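Local structure of class D beta-lactamase (4IED) at residues 152-166 against 210-224. The protein probably hydrolyses the amide bond of beta-lactam antibiotics to give substituted beta-amino acids, a serine beta-lactamase reaction that underlies antibiotic resistance. Numbering follows the deposited sequence.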
ATOM      1  N   ILE A 152      -6.252   1.114  -9.079  1.00  5.04           N
ATOM      2  CA  ILE A 152      -6.700   0.017  -8.237  1.00  5.00           C
ATOM      3  C   ILE A 152      -7.671   0.467  -7.206  1.00  5.13           C
ATOM      4  O   ILE A 152      -7.599   1.623  -6.747  1.00  5.16           O
ATOM      5  CB  ILE A 152      -5.479  -0.746  -7.629  1.00  4.75           C
ATOM      6  CG1 ILE A 152      -5.897  -2.063  -7.010  1.00  4.79           C
ATOM      7  CG2 ILE A 152      -4.757   0.140  -6.651  1.00  4.62           C
ATOM      8  CD1 ILE A 152      -4.737  -3.010  -6.554  1.00  4.64           C
ATOM      9  N   SER A 153      -8.669  -0.373  -6.871  1.00  5.30           N
ATOM     10  CA  SER A 153      -9.646  -0.012  -5.873  1.00  5.51           C
ATOM     11  C   SER A 153      -9.284  -0.469  -4.477  1.00  5.41           C
ATOM     12  O   SER A 153      -8.434  -1.309  -4.315  1.00  5.21           O
ATOM     13  CB  SER A 153     -11.035  -0.527  -6.267  1.00  5.88           C
ATOM     14  OG  SER A 153     -11.055  -1.957  -6.080  1.00  5.89           O
ATOM     15  N   ALA A 154      -9.952   0.115  -3.475  1.00  5.63           N
ATOM     16  CA  ALA A 154      -9.720  -0.313  -2.081  1.00  5.64           C
ATOM     17  C   ALA A 154     -10.035  -1.811  -1.982  1.00  5.71           C
ATOM     18  O   ALA A 154      -9.325  -2.519  -1.321  1.00  5.61           O
ATOM     19  CB  ALA A 154     -10.552   0.552  -1.086  1.00  5.99           C
ATOM     20  N   MET A 155     -11.123  -2.250  -2.609  1.00  5.97           N
ATOM     21  CA  MET A 155     -11.527  -3.670  -2.518  1.00  6.50           C
ATOM     22  C   MET A 155     -10.425  -4.545  -3.154  1.00  6.00           C
ATOM     23  O   MET A 155     -10.088  -5.619  -2.611  1.00  6.20           O
ATOM     24  CB  MET A 155     -12.865  -3.935  -3.248  1.00  7.51           C
ATOM     25  CG  MET A 155     -13.504  -5.220  -2.862  1.00  8.84           C
ATOM     26  SD  MET A 155     -14.231  -5.157  -1.229  1.00 11.31           S
ATOM     27  CE  MET A 155     -15.553  -4.121  -1.380  1.00 11.85           C
ATOM     28  N   GLU A 156      -9.846  -4.156  -4.267  1.00  5.68           N
ATOM     29  CA  GLU A 156      -8.826  -4.881  -4.937  1.00  5.47           C
ATOM     30  C   GLU A 156      -7.597  -4.924  -4.084  1.00  5.21           C
ATOM     31  O   GLU A 156      -6.921  -5.980  -4.048  1.00  5.20           O
ATOM     32  CB  GLU A 156      -8.574  -4.184  -6.321  1.00  5.47           C
ATOM     33  CG  GLU A 156      -9.588  -4.579  -7.377  1.00  6.23           C
ATOM     34  CD  GLU A 156      -9.498  -3.784  -8.617  1.00  6.52           C
ATOM     35  OE1 GLU A 156      -8.927  -2.696  -8.734  1.00  6.26           O
ATOM     36  OE2 GLU A 156     -10.168  -4.312  -9.602  1.00  9.05           O
ATOM     37  N   GLN A 157      -7.214  -3.823  -3.455  1.00  5.07           N
ATOM     38  CA  GLN A 157      -6.025  -3.798  -2.570  1.00  4.90           C
ATOM     39  C   GLN A 157      -6.246  -4.826  -1.447  1.00  5.09           C
ATOM     40  O   GLN A 157      -5.321  -5.613  -1.132  1.00  5.05           O
ATOM     41  CB  GLN A 157      -5.812  -2.451  -1.965  1.00  4.85           C
ATOM     42  CG  GLN A 157      -5.450  -1.341  -2.958  1.00  4.72           C
ATOM     43  CD  GLN A 157      -4.057  -0.823  -2.850  1.00  4.56           C
ATOM     44  OE1 GLN A 157      -3.796   0.453  -3.115  1.00  4.56           O
ATOM     45  NE2 GLN A 157      -3.137  -1.620  -2.517  1.00  4.48           N
ATOM     46  N   VAL A 158      -7.393  -4.839  -0.798  1.00  5.36           N
ATOM     47  CA  VAL A 158      -7.683  -5.750   0.313  1.00  5.64           C
ATOM     48  C   VAL A 158      -7.544  -7.184  -0.139  1.00  5.81           C
ATOM     49  O   VAL A 158      -7.012  -8.019   0.596  1.00  5.85           O
ATOM     50  CB  VAL A 158      -9.067  -5.410   0.900  1.00  6.00           C
ATOM     51  CG1 VAL A 158      -9.490  -6.536   1.875  1.00  6.38           C
ATOM     52  CG2 VAL A 158      -9.013  -4.091   1.622  1.00  6.05           C
ATOM     53  N   LYS A 159      -8.065  -7.513  -1.324  1.00  6.23           N
ATOM     54  CA  LYS A 159      -7.952  -8.900  -1.814  1.00  7.09           C
ATOM     55  C   LYS A 159      -6.506  -9.322  -1.953  1.00  6.33           C
ATOM     56  O   LYS A 159      -6.095 -10.414  -1.509  1.00  6.48           O
ATOM     57  CB  LYS A 159      -8.759  -9.076  -3.100  1.00  8.53           C
ATOM     58  CG  LYS A 159     -10.277  -9.010  -2.922  1.00 12.29           C
ATOM     59  CD  LYS A 159     -11.145  -9.326  -4.122  1.00 16.17           C
ATOM     60  CE  LYS A 159     -12.655  -9.045  -3.833  1.00 22.58           C
ATOM     61  NZ  LYS A 159     -13.533  -9.037  -5.088  1.00 25.52           N
ATOM     62  N   LEU A 160      -5.668  -8.443  -2.503  1.00  5.70           N
ATOM     63  CA  LEU A 160      -4.276  -8.726  -2.664  1.00  5.72           C
ATOM     64  C   LEU A 160      -3.548  -8.882  -1.331  1.00  5.34           C
ATOM     65  O   LEU A 160      -2.677  -9.758  -1.131  1.00  5.44           O
ATOM     66  CB  LEU A 160      -3.540  -7.698  -3.481  1.00  5.72           C
ATOM     67  CG  LEU A 160      -3.692  -7.725  -4.971  1.00  6.44           C
ATOM     68  CD1 LEU A 160      -3.198  -6.397  -5.560  1.00  6.82           C
ATOM     69  CD2 LEU A 160      -3.008  -8.905  -5.571  1.00  6.80           C
ATOM     70  N   LEU A 161      -3.898  -8.033  -0.381  1.00  5.28           N
ATOM     71  CA  LEU A 161      -3.200  -7.988   0.915  1.00  5.36           C
ATOM     72  C   LEU A 161      -3.604  -9.208   1.743  1.00  5.73           C
ATOM     73  O   LEU A 161      -2.780  -9.744   2.458  1.00  5.88           O
ATOM     74  CB  LEU A 161      -3.529  -6.686   1.629  1.00  5.31           C
ATOM     75  CG  LEU A 161      -2.834  -5.513   0.987  1.00  5.01           C
ATOM     76  CD1 LEU A 161      -3.489  -4.194   1.430  1.00  5.04           C
ATOM     77  CD2 LEU A 161      -1.305  -5.406   1.212  1.00  4.94           C
ATOM     78  N   ASN A 162      -4.860  -9.622   1.655  1.00  5.95           N
ATOM     79  CA  ASN A 162      -5.289 -10.860   2.305  1.00  6.39           C
ATOM     80  C   ASN A 162      -4.430 -12.039   1.843  1.00  6.50           C
ATOM     81  O   ASN A 162      -3.964 -12.880   2.633  1.00  6.80           O
ATOM     82  CB  ASN A 162      -6.769 -11.108   2.072  1.00  6.66           C
ATOM     83  CG  ASN A 162      -7.167 -12.468   2.658  1.00  7.26           C
ATOM     84  OD1 ASN A 162      -7.052 -12.717   3.836  1.00  8.18           O
ATOM     85  ND2 ASN A 162      -7.592 -13.276   1.823  1.00  7.53           N
ATOM     86  N   LEU A 163      -4.190 -12.108   0.569  1.00  6.31           N
ATOM     87  CA  LEU A 163      -3.323 -13.178   0.007  1.00  6.46           C
ATOM     88  C   LEU A 163      -1.822 -13.018   0.421  1.00  6.34           C
ATOM     89  O   LEU A 163      -1.154 -13.986   0.817  1.00  6.65           O
ATOM     90  CB  LEU A 163      -3.468 -13.274  -1.498  1.00  6.40           C
ATOM     91  CG  LEU A 163      -4.847 -13.665  -1.977  1.00  6.77           C
ATOM     92  CD1 LEU A 163      -4.957 -13.411  -3.507  1.00  6.77           C
ATOM     93  CD2 LEU A 163      -5.211 -15.050  -1.562  1.00  7.47           C
ATOM     94  N   LEU A 164      -1.297 -11.820   0.260  1.00  5.96           N
ATOM     95  CA  LEU A 164       0.087 -11.556   0.644  1.00  5.89           C
ATOM     96  C   LEU A 164       0.354 -11.951   2.104  1.00  6.20           C
ATOM     97  O   LEU A 164       1.361 -12.572   2.420  1.00  6.42           O
ATOM     98  CB  LEU A 164       0.423 -10.043   0.480  1.00  5.51           C
ATOM     99  CG  LEU A 164       1.861  -9.644   0.862  1.00  5.50           C
ATOM    100  CD1 LEU A 164       2.975 -10.448   0.138  1.00  5.63           C
ATOM    101  CD2 LEU A 164       2.083  -8.155   0.677  1.00  5.21           C
ATOM    102  N   SER A 165      -0.556 -11.590   2.997  1.00  6.27           N
ATOM    103  CA  SER A 165      -0.388 -11.769   4.462  1.00  6.61           C
ATOM    104  C   SER A 165      -0.274 -13.285   4.811  1.00  7.30           C
ATOM    105  O   SER A 165       0.259 -13.638   5.800  1.00  7.78           O
ATOM    106  CB  SER A 165      -1.576 -11.178   5.218  1.00  6.72           C
ATOM    107  OG  SER A 165      -2.744 -11.926   5.007  1.00  7.23           O
ATOM    108  N   GLN A 166      -0.824 -14.126   3.927  1.00  7.64           N
ATOM    109  CA  GLN A 166      -0.758 -15.602   4.067  1.00  8.68           C
ATOM    110  C   GLN A 166       0.227 -16.276   3.084  1.00  9.00           C
ATOM    111  O   GLN A 166       0.234 -17.525   2.953  1.00 10.19           O
ATOM    112  CB  GLN A 166      -2.155 -16.080   3.775  1.00  8.94           C
ATOM    113  CG  GLN A 166      -3.239 -15.586   4.743  1.00  9.39           C
ATOM    114  CD  GLN A 166      -4.597 -16.094   4.311  1.00 10.07           C
ATOM    115  OE1 GLN A 166      -5.382 -15.491   3.551  1.00 11.22           O
ATOM    116  NE2 GLN A 166      -4.807 -17.346   4.663  1.00 11.29           N
ATOM    117  N   TRP A 210      -4.015   7.347   0.597  1.00  5.38           N
ATOM    118  CA  TRP A 210      -4.172   5.871   0.848  1.00  5.16           C
ATOM    119  C   TRP A 210      -3.446   5.463   2.122  1.00  5.01           C
ATOM    120  O   TRP A 210      -2.343   5.960   2.400  1.00  4.99           O
ATOM    121  CB  TRP A 210      -3.510   5.051  -0.284  1.00  5.04           C
ATOM    122  CG  TRP A 210      -4.153   4.941  -1.632  1.00  5.18           C
ATOM    123  CD1 TRP A 210      -3.818   5.646  -2.745  1.00  5.34           C
ATOM    124  CD2 TRP A 210      -5.135   3.965  -2.018  1.00  5.21           C
ATOM    125  NE1 TRP A 210      -4.590   5.259  -3.815  1.00  5.49           N
ATOM    126  CE2 TRP A 210      -5.387   4.171  -3.401  1.00  5.41           C
ATOM    127  CE3 TRP A 210      -5.889   2.983  -1.304  1.00  5.17           C
ATOM    128  CZ2 TRP A 210      -6.262   3.360  -4.089  1.00  5.54           C
ATOM    129  CZ3 TRP A 210      -6.715   2.186  -1.952  1.00  5.28           C
ATOM    130  CH2 TRP A 210      -6.914   2.334  -3.380  1.00  5.47           C
ATOM    131  N   PHE A 211      -4.019   4.460   2.787  1.00  4.94           N
ATOM    132  CA  PHE A 211      -3.275   3.664   3.790  1.00  4.81           C
ATOM    133  C   PHE A 211      -3.849   2.283   3.670  1.00  4.75           C
ATOM    134  O   PHE A 211      -5.030   2.045   3.808  1.00  4.86           O
ATOM    135  CB  PHE A 211      -3.359   4.263   5.220  1.00  4.93           C
ATOM    136  CG  PHE A 211      -2.661   3.472   6.292  1.00  4.87           C
ATOM    137  CD1 PHE A 211      -1.388   2.997   6.108  1.00  4.76           C
ATOM    138  CD2 PHE A 211      -3.290   3.224   7.481  1.00  5.00           C
ATOM    139  CE1 PHE A 211      -0.761   2.292   7.127  1.00  4.78           C
ATOM    140  CE2 PHE A 211      -2.656   2.507   8.498  1.00  5.01           C
ATOM    141  CZ  PHE A 211      -1.424   2.081   8.299  1.00  4.91           C
ATOM    142  N   VAL A 212      -2.961   1.330   3.343  1.00  4.63           N
ATOM    143  CA  VAL A 212      -3.344  -0.092   3.113  1.00  4.62           C
ATOM    144  C   VAL A 212      -2.419  -0.989   3.910  1.00  4.58           C
ATOM    145  O   VAL A 212      -1.304  -0.651   4.168  1.00  4.53           O
ATOM    146  CB  VAL A 212      -3.378  -0.493   1.616  1.00  4.62           C
ATOM    147  CG1 VAL A 212      -4.123   0.579   0.779  1.00  4.72           C
ATOM    148  CG2 VAL A 212      -2.009  -0.707   1.068  1.00  4.55           C
ATOM    149  N   GLY A 213      -2.966  -2.163   4.270  1.00  4.65           N
ATOM    150  CA  GLY A 213      -2.120  -3.095   5.055  1.00  4.68           C
ATOM    151  C   GLY A 213      -2.951  -4.235   5.614  1.00  4.84           C
ATOM    152  O   GLY A 213      -4.002  -4.590   5.122  1.00  4.92           O
ATOM    153  N   TRP A 214      -2.452  -4.772   6.698  1.00  4.94           N
ATOM    154  CA  TRP A 214      -3.150  -5.759   7.457  1.00  5.15           C
ATOM    155  C   TRP A 214      -2.628  -5.821   8.890  1.00  5.29           C
ATOM    156  O   TRP A 214      -1.560  -5.344   9.210  1.00  5.23           O
ATOM    157  CB  TRP A 214      -3.033  -7.181   6.826  1.00  5.27           C
ATOM    158  CG  TRP A 214      -1.626  -7.768   6.924  1.00  5.30           C
ATOM    159  CD1 TRP A 214      -1.198  -8.686   7.856  1.00  5.54           C
ATOM    160  CD2 TRP A 214      -0.558  -7.614   5.965  1.00  5.17           C
ATOM    161  NE1 TRP A 214       0.095  -9.039   7.554  1.00  5.56           N
ATOM    162  CE2 TRP A 214       0.545  -8.351   6.453  1.00  5.34           C
ATOM    163  CE3 TRP A 214      -0.376  -6.815   4.865  1.00  4.99           C
ATOM    164  CZ2 TRP A 214       1.758  -8.390   5.771  1.00  5.32           C
ATOM    165  CZ3 TRP A 214       0.804  -6.864   4.188  1.00  4.97           C
ATOM    166  CH2 TRP A 214       1.891  -7.572   4.664  1.00  5.12           C
ATOM    167  N   ILE A 215      -3.436  -6.490   9.732  1.00  5.53           N
ATOM    168  CA  ILE A 215      -3.137  -6.713  11.163  1.00  5.77           C
ATOM    169  C   ILE A 215      -3.346  -8.211  11.377  1.00  6.05           C
ATOM    170  O   ILE A 215      -4.424  -8.758  11.148  1.00  6.18           O
ATOM    171  CB  ILE A 215      -4.016  -5.928  12.133  1.00  5.90           C
ATOM    172  CG1 ILE A 215      -3.811  -4.469  11.932  1.00  5.70           C
ATOM    173  CG2 ILE A 215      -3.612  -6.251  13.568  1.00  6.21           C
ATOM    174  CD1 ILE A 215      -4.714  -3.604  12.774  1.00  5.87           C
ATOM    175  N   GLU A 216      -2.266  -8.855  11.861  1.00  6.45           N
ATOM    176  CA  GLU A 216      -2.330 -10.278  12.262  1.00  7.25           C
ATOM    177  C   GLU A 216      -2.409 -10.337  13.782  1.00  7.37           C
ATOM    178  O   GLU A 216      -1.575  -9.724  14.492  1.00  7.07           O
ATOM    179  CB  GLU A 216      -1.166 -11.106  11.707  1.00  8.44           C
ATOM    180  CG  GLU A 216      -1.372 -12.563  12.081  1.00 10.31           C
ATOM    181  CD  GLU A 216      -0.698 -13.598  11.192  1.00 12.57           C
ATOM    182  OE1 GLU A 216      -0.917 -14.811  11.440  1.00 14.70           O
ATOM    183  OE2 GLU A 216       0.005 -13.309  10.222  1.00 14.78           O
ATOM    184  N   THR A 217      -3.335 -11.122  14.275  1.00  7.49           N
ATOM    185  CA  THR A 217      -3.496 -11.421  15.694  1.00  8.00           C
ATOM    186  C   THR A 217      -3.250 -12.908  15.921  1.00  9.05           C
ATOM    187  O   THR A 217      -2.804 -13.556  14.995  1.00  9.44           O
ATOM    188  CB  THR A 217      -4.861 -11.007  16.155  1.00  7.91           C
ATOM    189  OG1 THR A 217      -5.843 -11.845  15.511  1.00  7.91           O
ATOM    190  CG2 THR A 217      -5.182  -9.537  15.822  1.00  7.49           C
ATOM    191  N   SER A 218      -3.437 -13.381  17.157  1.00 10.01           N
ATOM    192  CA  SER A 218      -3.127 -14.763  17.440  1.00 11.04           C
ATOM    193  C   SER A 218      -3.959 -15.717  16.617  1.00 10.92           C
ATOM    194  O   SER A 218      -3.556 -16.876  16.411  1.00 11.95           O
ATOM    195  CB  SER A 218      -3.325 -15.045  18.963  1.00 12.37           C
ATOM    196  OG  SER A 218      -4.698 -14.916  19.285  1.00 13.69           O
ATOM    197  N   ASP A 219      -5.141 -15.307  16.166  1.00 10.39           N
ATOM    198  CA  ASP A 219      -5.996 -16.195  15.412  1.00 10.22           C
ATOM    199  C   ASP A 219      -6.786 -15.587  14.276  1.00  9.29           C
ATOM    200  O   ASP A 219      -7.671 -16.222  13.732  1.00  9.75           O
ATOM    201  CB  ASP A 219      -6.950 -17.025  16.242  1.00 10.83           C
ATOM    202  CG  ASP A 219      -8.034 -16.175  16.880  1.00 10.91           C
ATOM    203  OD1 ASP A 219      -7.931 -14.906  16.768  1.00 11.34           O
ATOM    204  OD2 ASP A 219      -8.951 -16.704  17.476  1.00 11.31           O
ATOM    205  N   ASN A 220      -6.398 -14.402  13.817  1.00  8.39           N
ATOM    206  CA  ASN A 220      -7.042 -13.785  12.699  1.00  7.92           C
ATOM    207  C   ASN A 220      -6.095 -12.841  11.951  1.00  7.40           C
ATOM    208  O   ASN A 220      -4.973 -12.562  12.374  1.00  7.29           O
ATOM    209  CB  ASN A 220      -8.267 -12.998  13.220  1.00  7.99           C
ATOM    210  CG  ASN A 220      -9.366 -12.826  12.194  1.00  7.93           C
ATOM    211  OD1 ASN A 220      -9.178 -13.116  11.014  1.00  7.76           O
ATOM    212  ND2 ASN A 220     -10.575 -12.395  12.671  1.00  8.15           N
ATOM    213  N   ILE A 221      -6.539 -12.462  10.759  1.00  7.15           N
ATOM    214  CA  ILE A 221      -5.841 -11.445   9.908  1.00  6.68           C
ATOM    215  C   ILE A 221      -6.905 -10.540   9.355  1.00  6.53           C
ATOM    216  O   ILE A 221      -7.859 -10.981   8.746  1.00  6.69           O
ATOM    217  CB  ILE A 221      -5.082 -12.034   8.703  1.00  6.58           C
ATOM    218  CG1 ILE A 221      -4.112 -13.098   9.186  1.00  6.84           C
ATOM    219  CG2 ILE A 221      -4.382 -10.945   7.958  1.00  6.17           C
ATOM    220  CD1 ILE A 221      -3.389 -13.858   8.103  1.00  6.87           C
ATOM    221  N   TYR A 222      -6.723  -9.216   9.606  1.00  6.28           N
ATOM    222  CA  TYR A 222      -7.625  -8.163   9.120  1.00  6.16           C
ATOM    223  C   TYR A 222      -6.911  -7.388   8.072  1.00  5.81           C
ATOM    224  O   TYR A 222      -5.966  -6.671   8.383  1.00  5.62           O
ATOM    225  CB  TYR A 222      -8.060  -7.240  10.273  1.00  6.25           C
ATOM    226  CG  TYR A 222      -8.667  -7.947  11.449  1.00  6.64           C
ATOM    227  CD1 TYR A 222      -7.819  -8.464  12.437  1.00  6.77           C
ATOM    228  CD2 TYR A 222     -10.057  -8.051  11.627  1.00  6.95           C
ATOM    229  CE1 TYR A 222      -8.288  -9.109  13.554  1.00  7.19           C
ATOM    230  CE2 TYR A 222     -10.505  -8.802  12.729  1.00  7.38           C
ATOM    231  CZ  TYR A 222      -9.634  -9.305  13.671  1.00  7.49           C
ATOM    232  OH  TYR A 222     -10.102 -10.049  14.814  1.00  7.98           O
ATOM    233  N   SER A 223      -7.327  -7.542   6.803  1.00  5.77           N
ATOM    234  CA  SER A 223      -6.665  -6.813   5.728  1.00  5.49           C
ATOM    235  C   SER A 223      -7.502  -5.555   5.462  1.00  5.45           C
ATOM    236  O   SER A 223      -8.731  -5.571   5.563  1.00  5.66           O
ATOM    237  CB  SER A 223      -6.646  -7.633   4.474  1.00  5.54           C
ATOM    238  OG  SER A 223      -5.734  -8.743   4.671  1.00  5.62           O
ATOM    239  N   PHE A 224      -6.844  -4.454   5.178  1.00  5.23           N
ATOM    240  CA  PHE A 224      -7.581  -3.173   5.102  1.00  5.25           C
ATOM    241  C   PHE A 224      -6.978  -2.275   4.043  1.00  5.08           C
ATOM    242  O   PHE A 224      -5.854  -2.320   3.605  1.00  4.91           O
ATOM    243  CB  PHE A 224      -7.556  -2.431   6.433  1.00  5.30           C
ATOM    244  CG  PHE A 224      -6.176  -1.925   6.830  1.00  5.11           C
ATOM    245  CD1 PHE A 224      -5.699  -0.668   6.381  1.00  4.99           C
ATOM    246  CD2 PHE A 224      -5.387  -2.674   7.684  1.00  5.12           C
ATOM    247  CE1 PHE A 224      -4.463  -0.221   6.730  1.00  4.89           C
ATOM    248  CE2 PHE A 224      -4.134  -2.202   8.036  1.00  5.01           C
ATOM    249  CZ  PHE A 224      -3.680  -0.995   7.537  1.00  4.89           C
TER
HETATM  250  O   HOH W   1       0.263 -15.060   8.190  1.00 15.00           O
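I152 and W210 open the contact in which helix 154-165 packs on one face of the central antiparallel sheet of the beta-lactamase fold, over the hairpin of strands 210-216 and 221-224. The helix axis approaches that of strand 210-216 to 8.3 Å at a crossing angle of -37°, and runs roughly antiparallel to strand 221-224. The carbonyl O of I152 meets the rim of the W210 indole in its plane, 3.4 Å from CZ2, while the indole NE1 is bound to Y54 O. S153 and E156 form a capping box that closes the first turn: E156 N donates to S153 OG, and S153 N to E156 OE1, whose carboxylate also forms a salt bridge with R52. With Q157 bent at chi2 (-111°), its OE1 points over one face of W210, 3.5 Å above the ring plane and toward the rim, the amide steeply inclined to the ring; OE1 is also hydrogen-bonded to S58, and NE2 rests on V212 CG2. V158 directs CG2 at the backbone of F224, while its side chain also touches Y34 of strand 29-35. The two methyls of L161 diverge along strand 210-216: CD1 packs against V212 CB and G213 N and also reaches F224 O, and CD2 meets the edge of W214 at CZ3. N162 passes close to S223, its CA 3.2 Å from OG. L164 CD2 adds a further apolar contact to the same indole, whose ring also stacks with H194. S165 turns OG back to N162 O, above the carbonyl plane, with I221 CG2 alongside. Its CB sits over the five-membered ring of W214 in a CH-pi contact, 3.5 Å from the centroid and 6° off the normal. At the helix end S165 O, also bound by K180, accepts from a water that donates to E216 OE2 as well, 2.7 Å from the water oxygen.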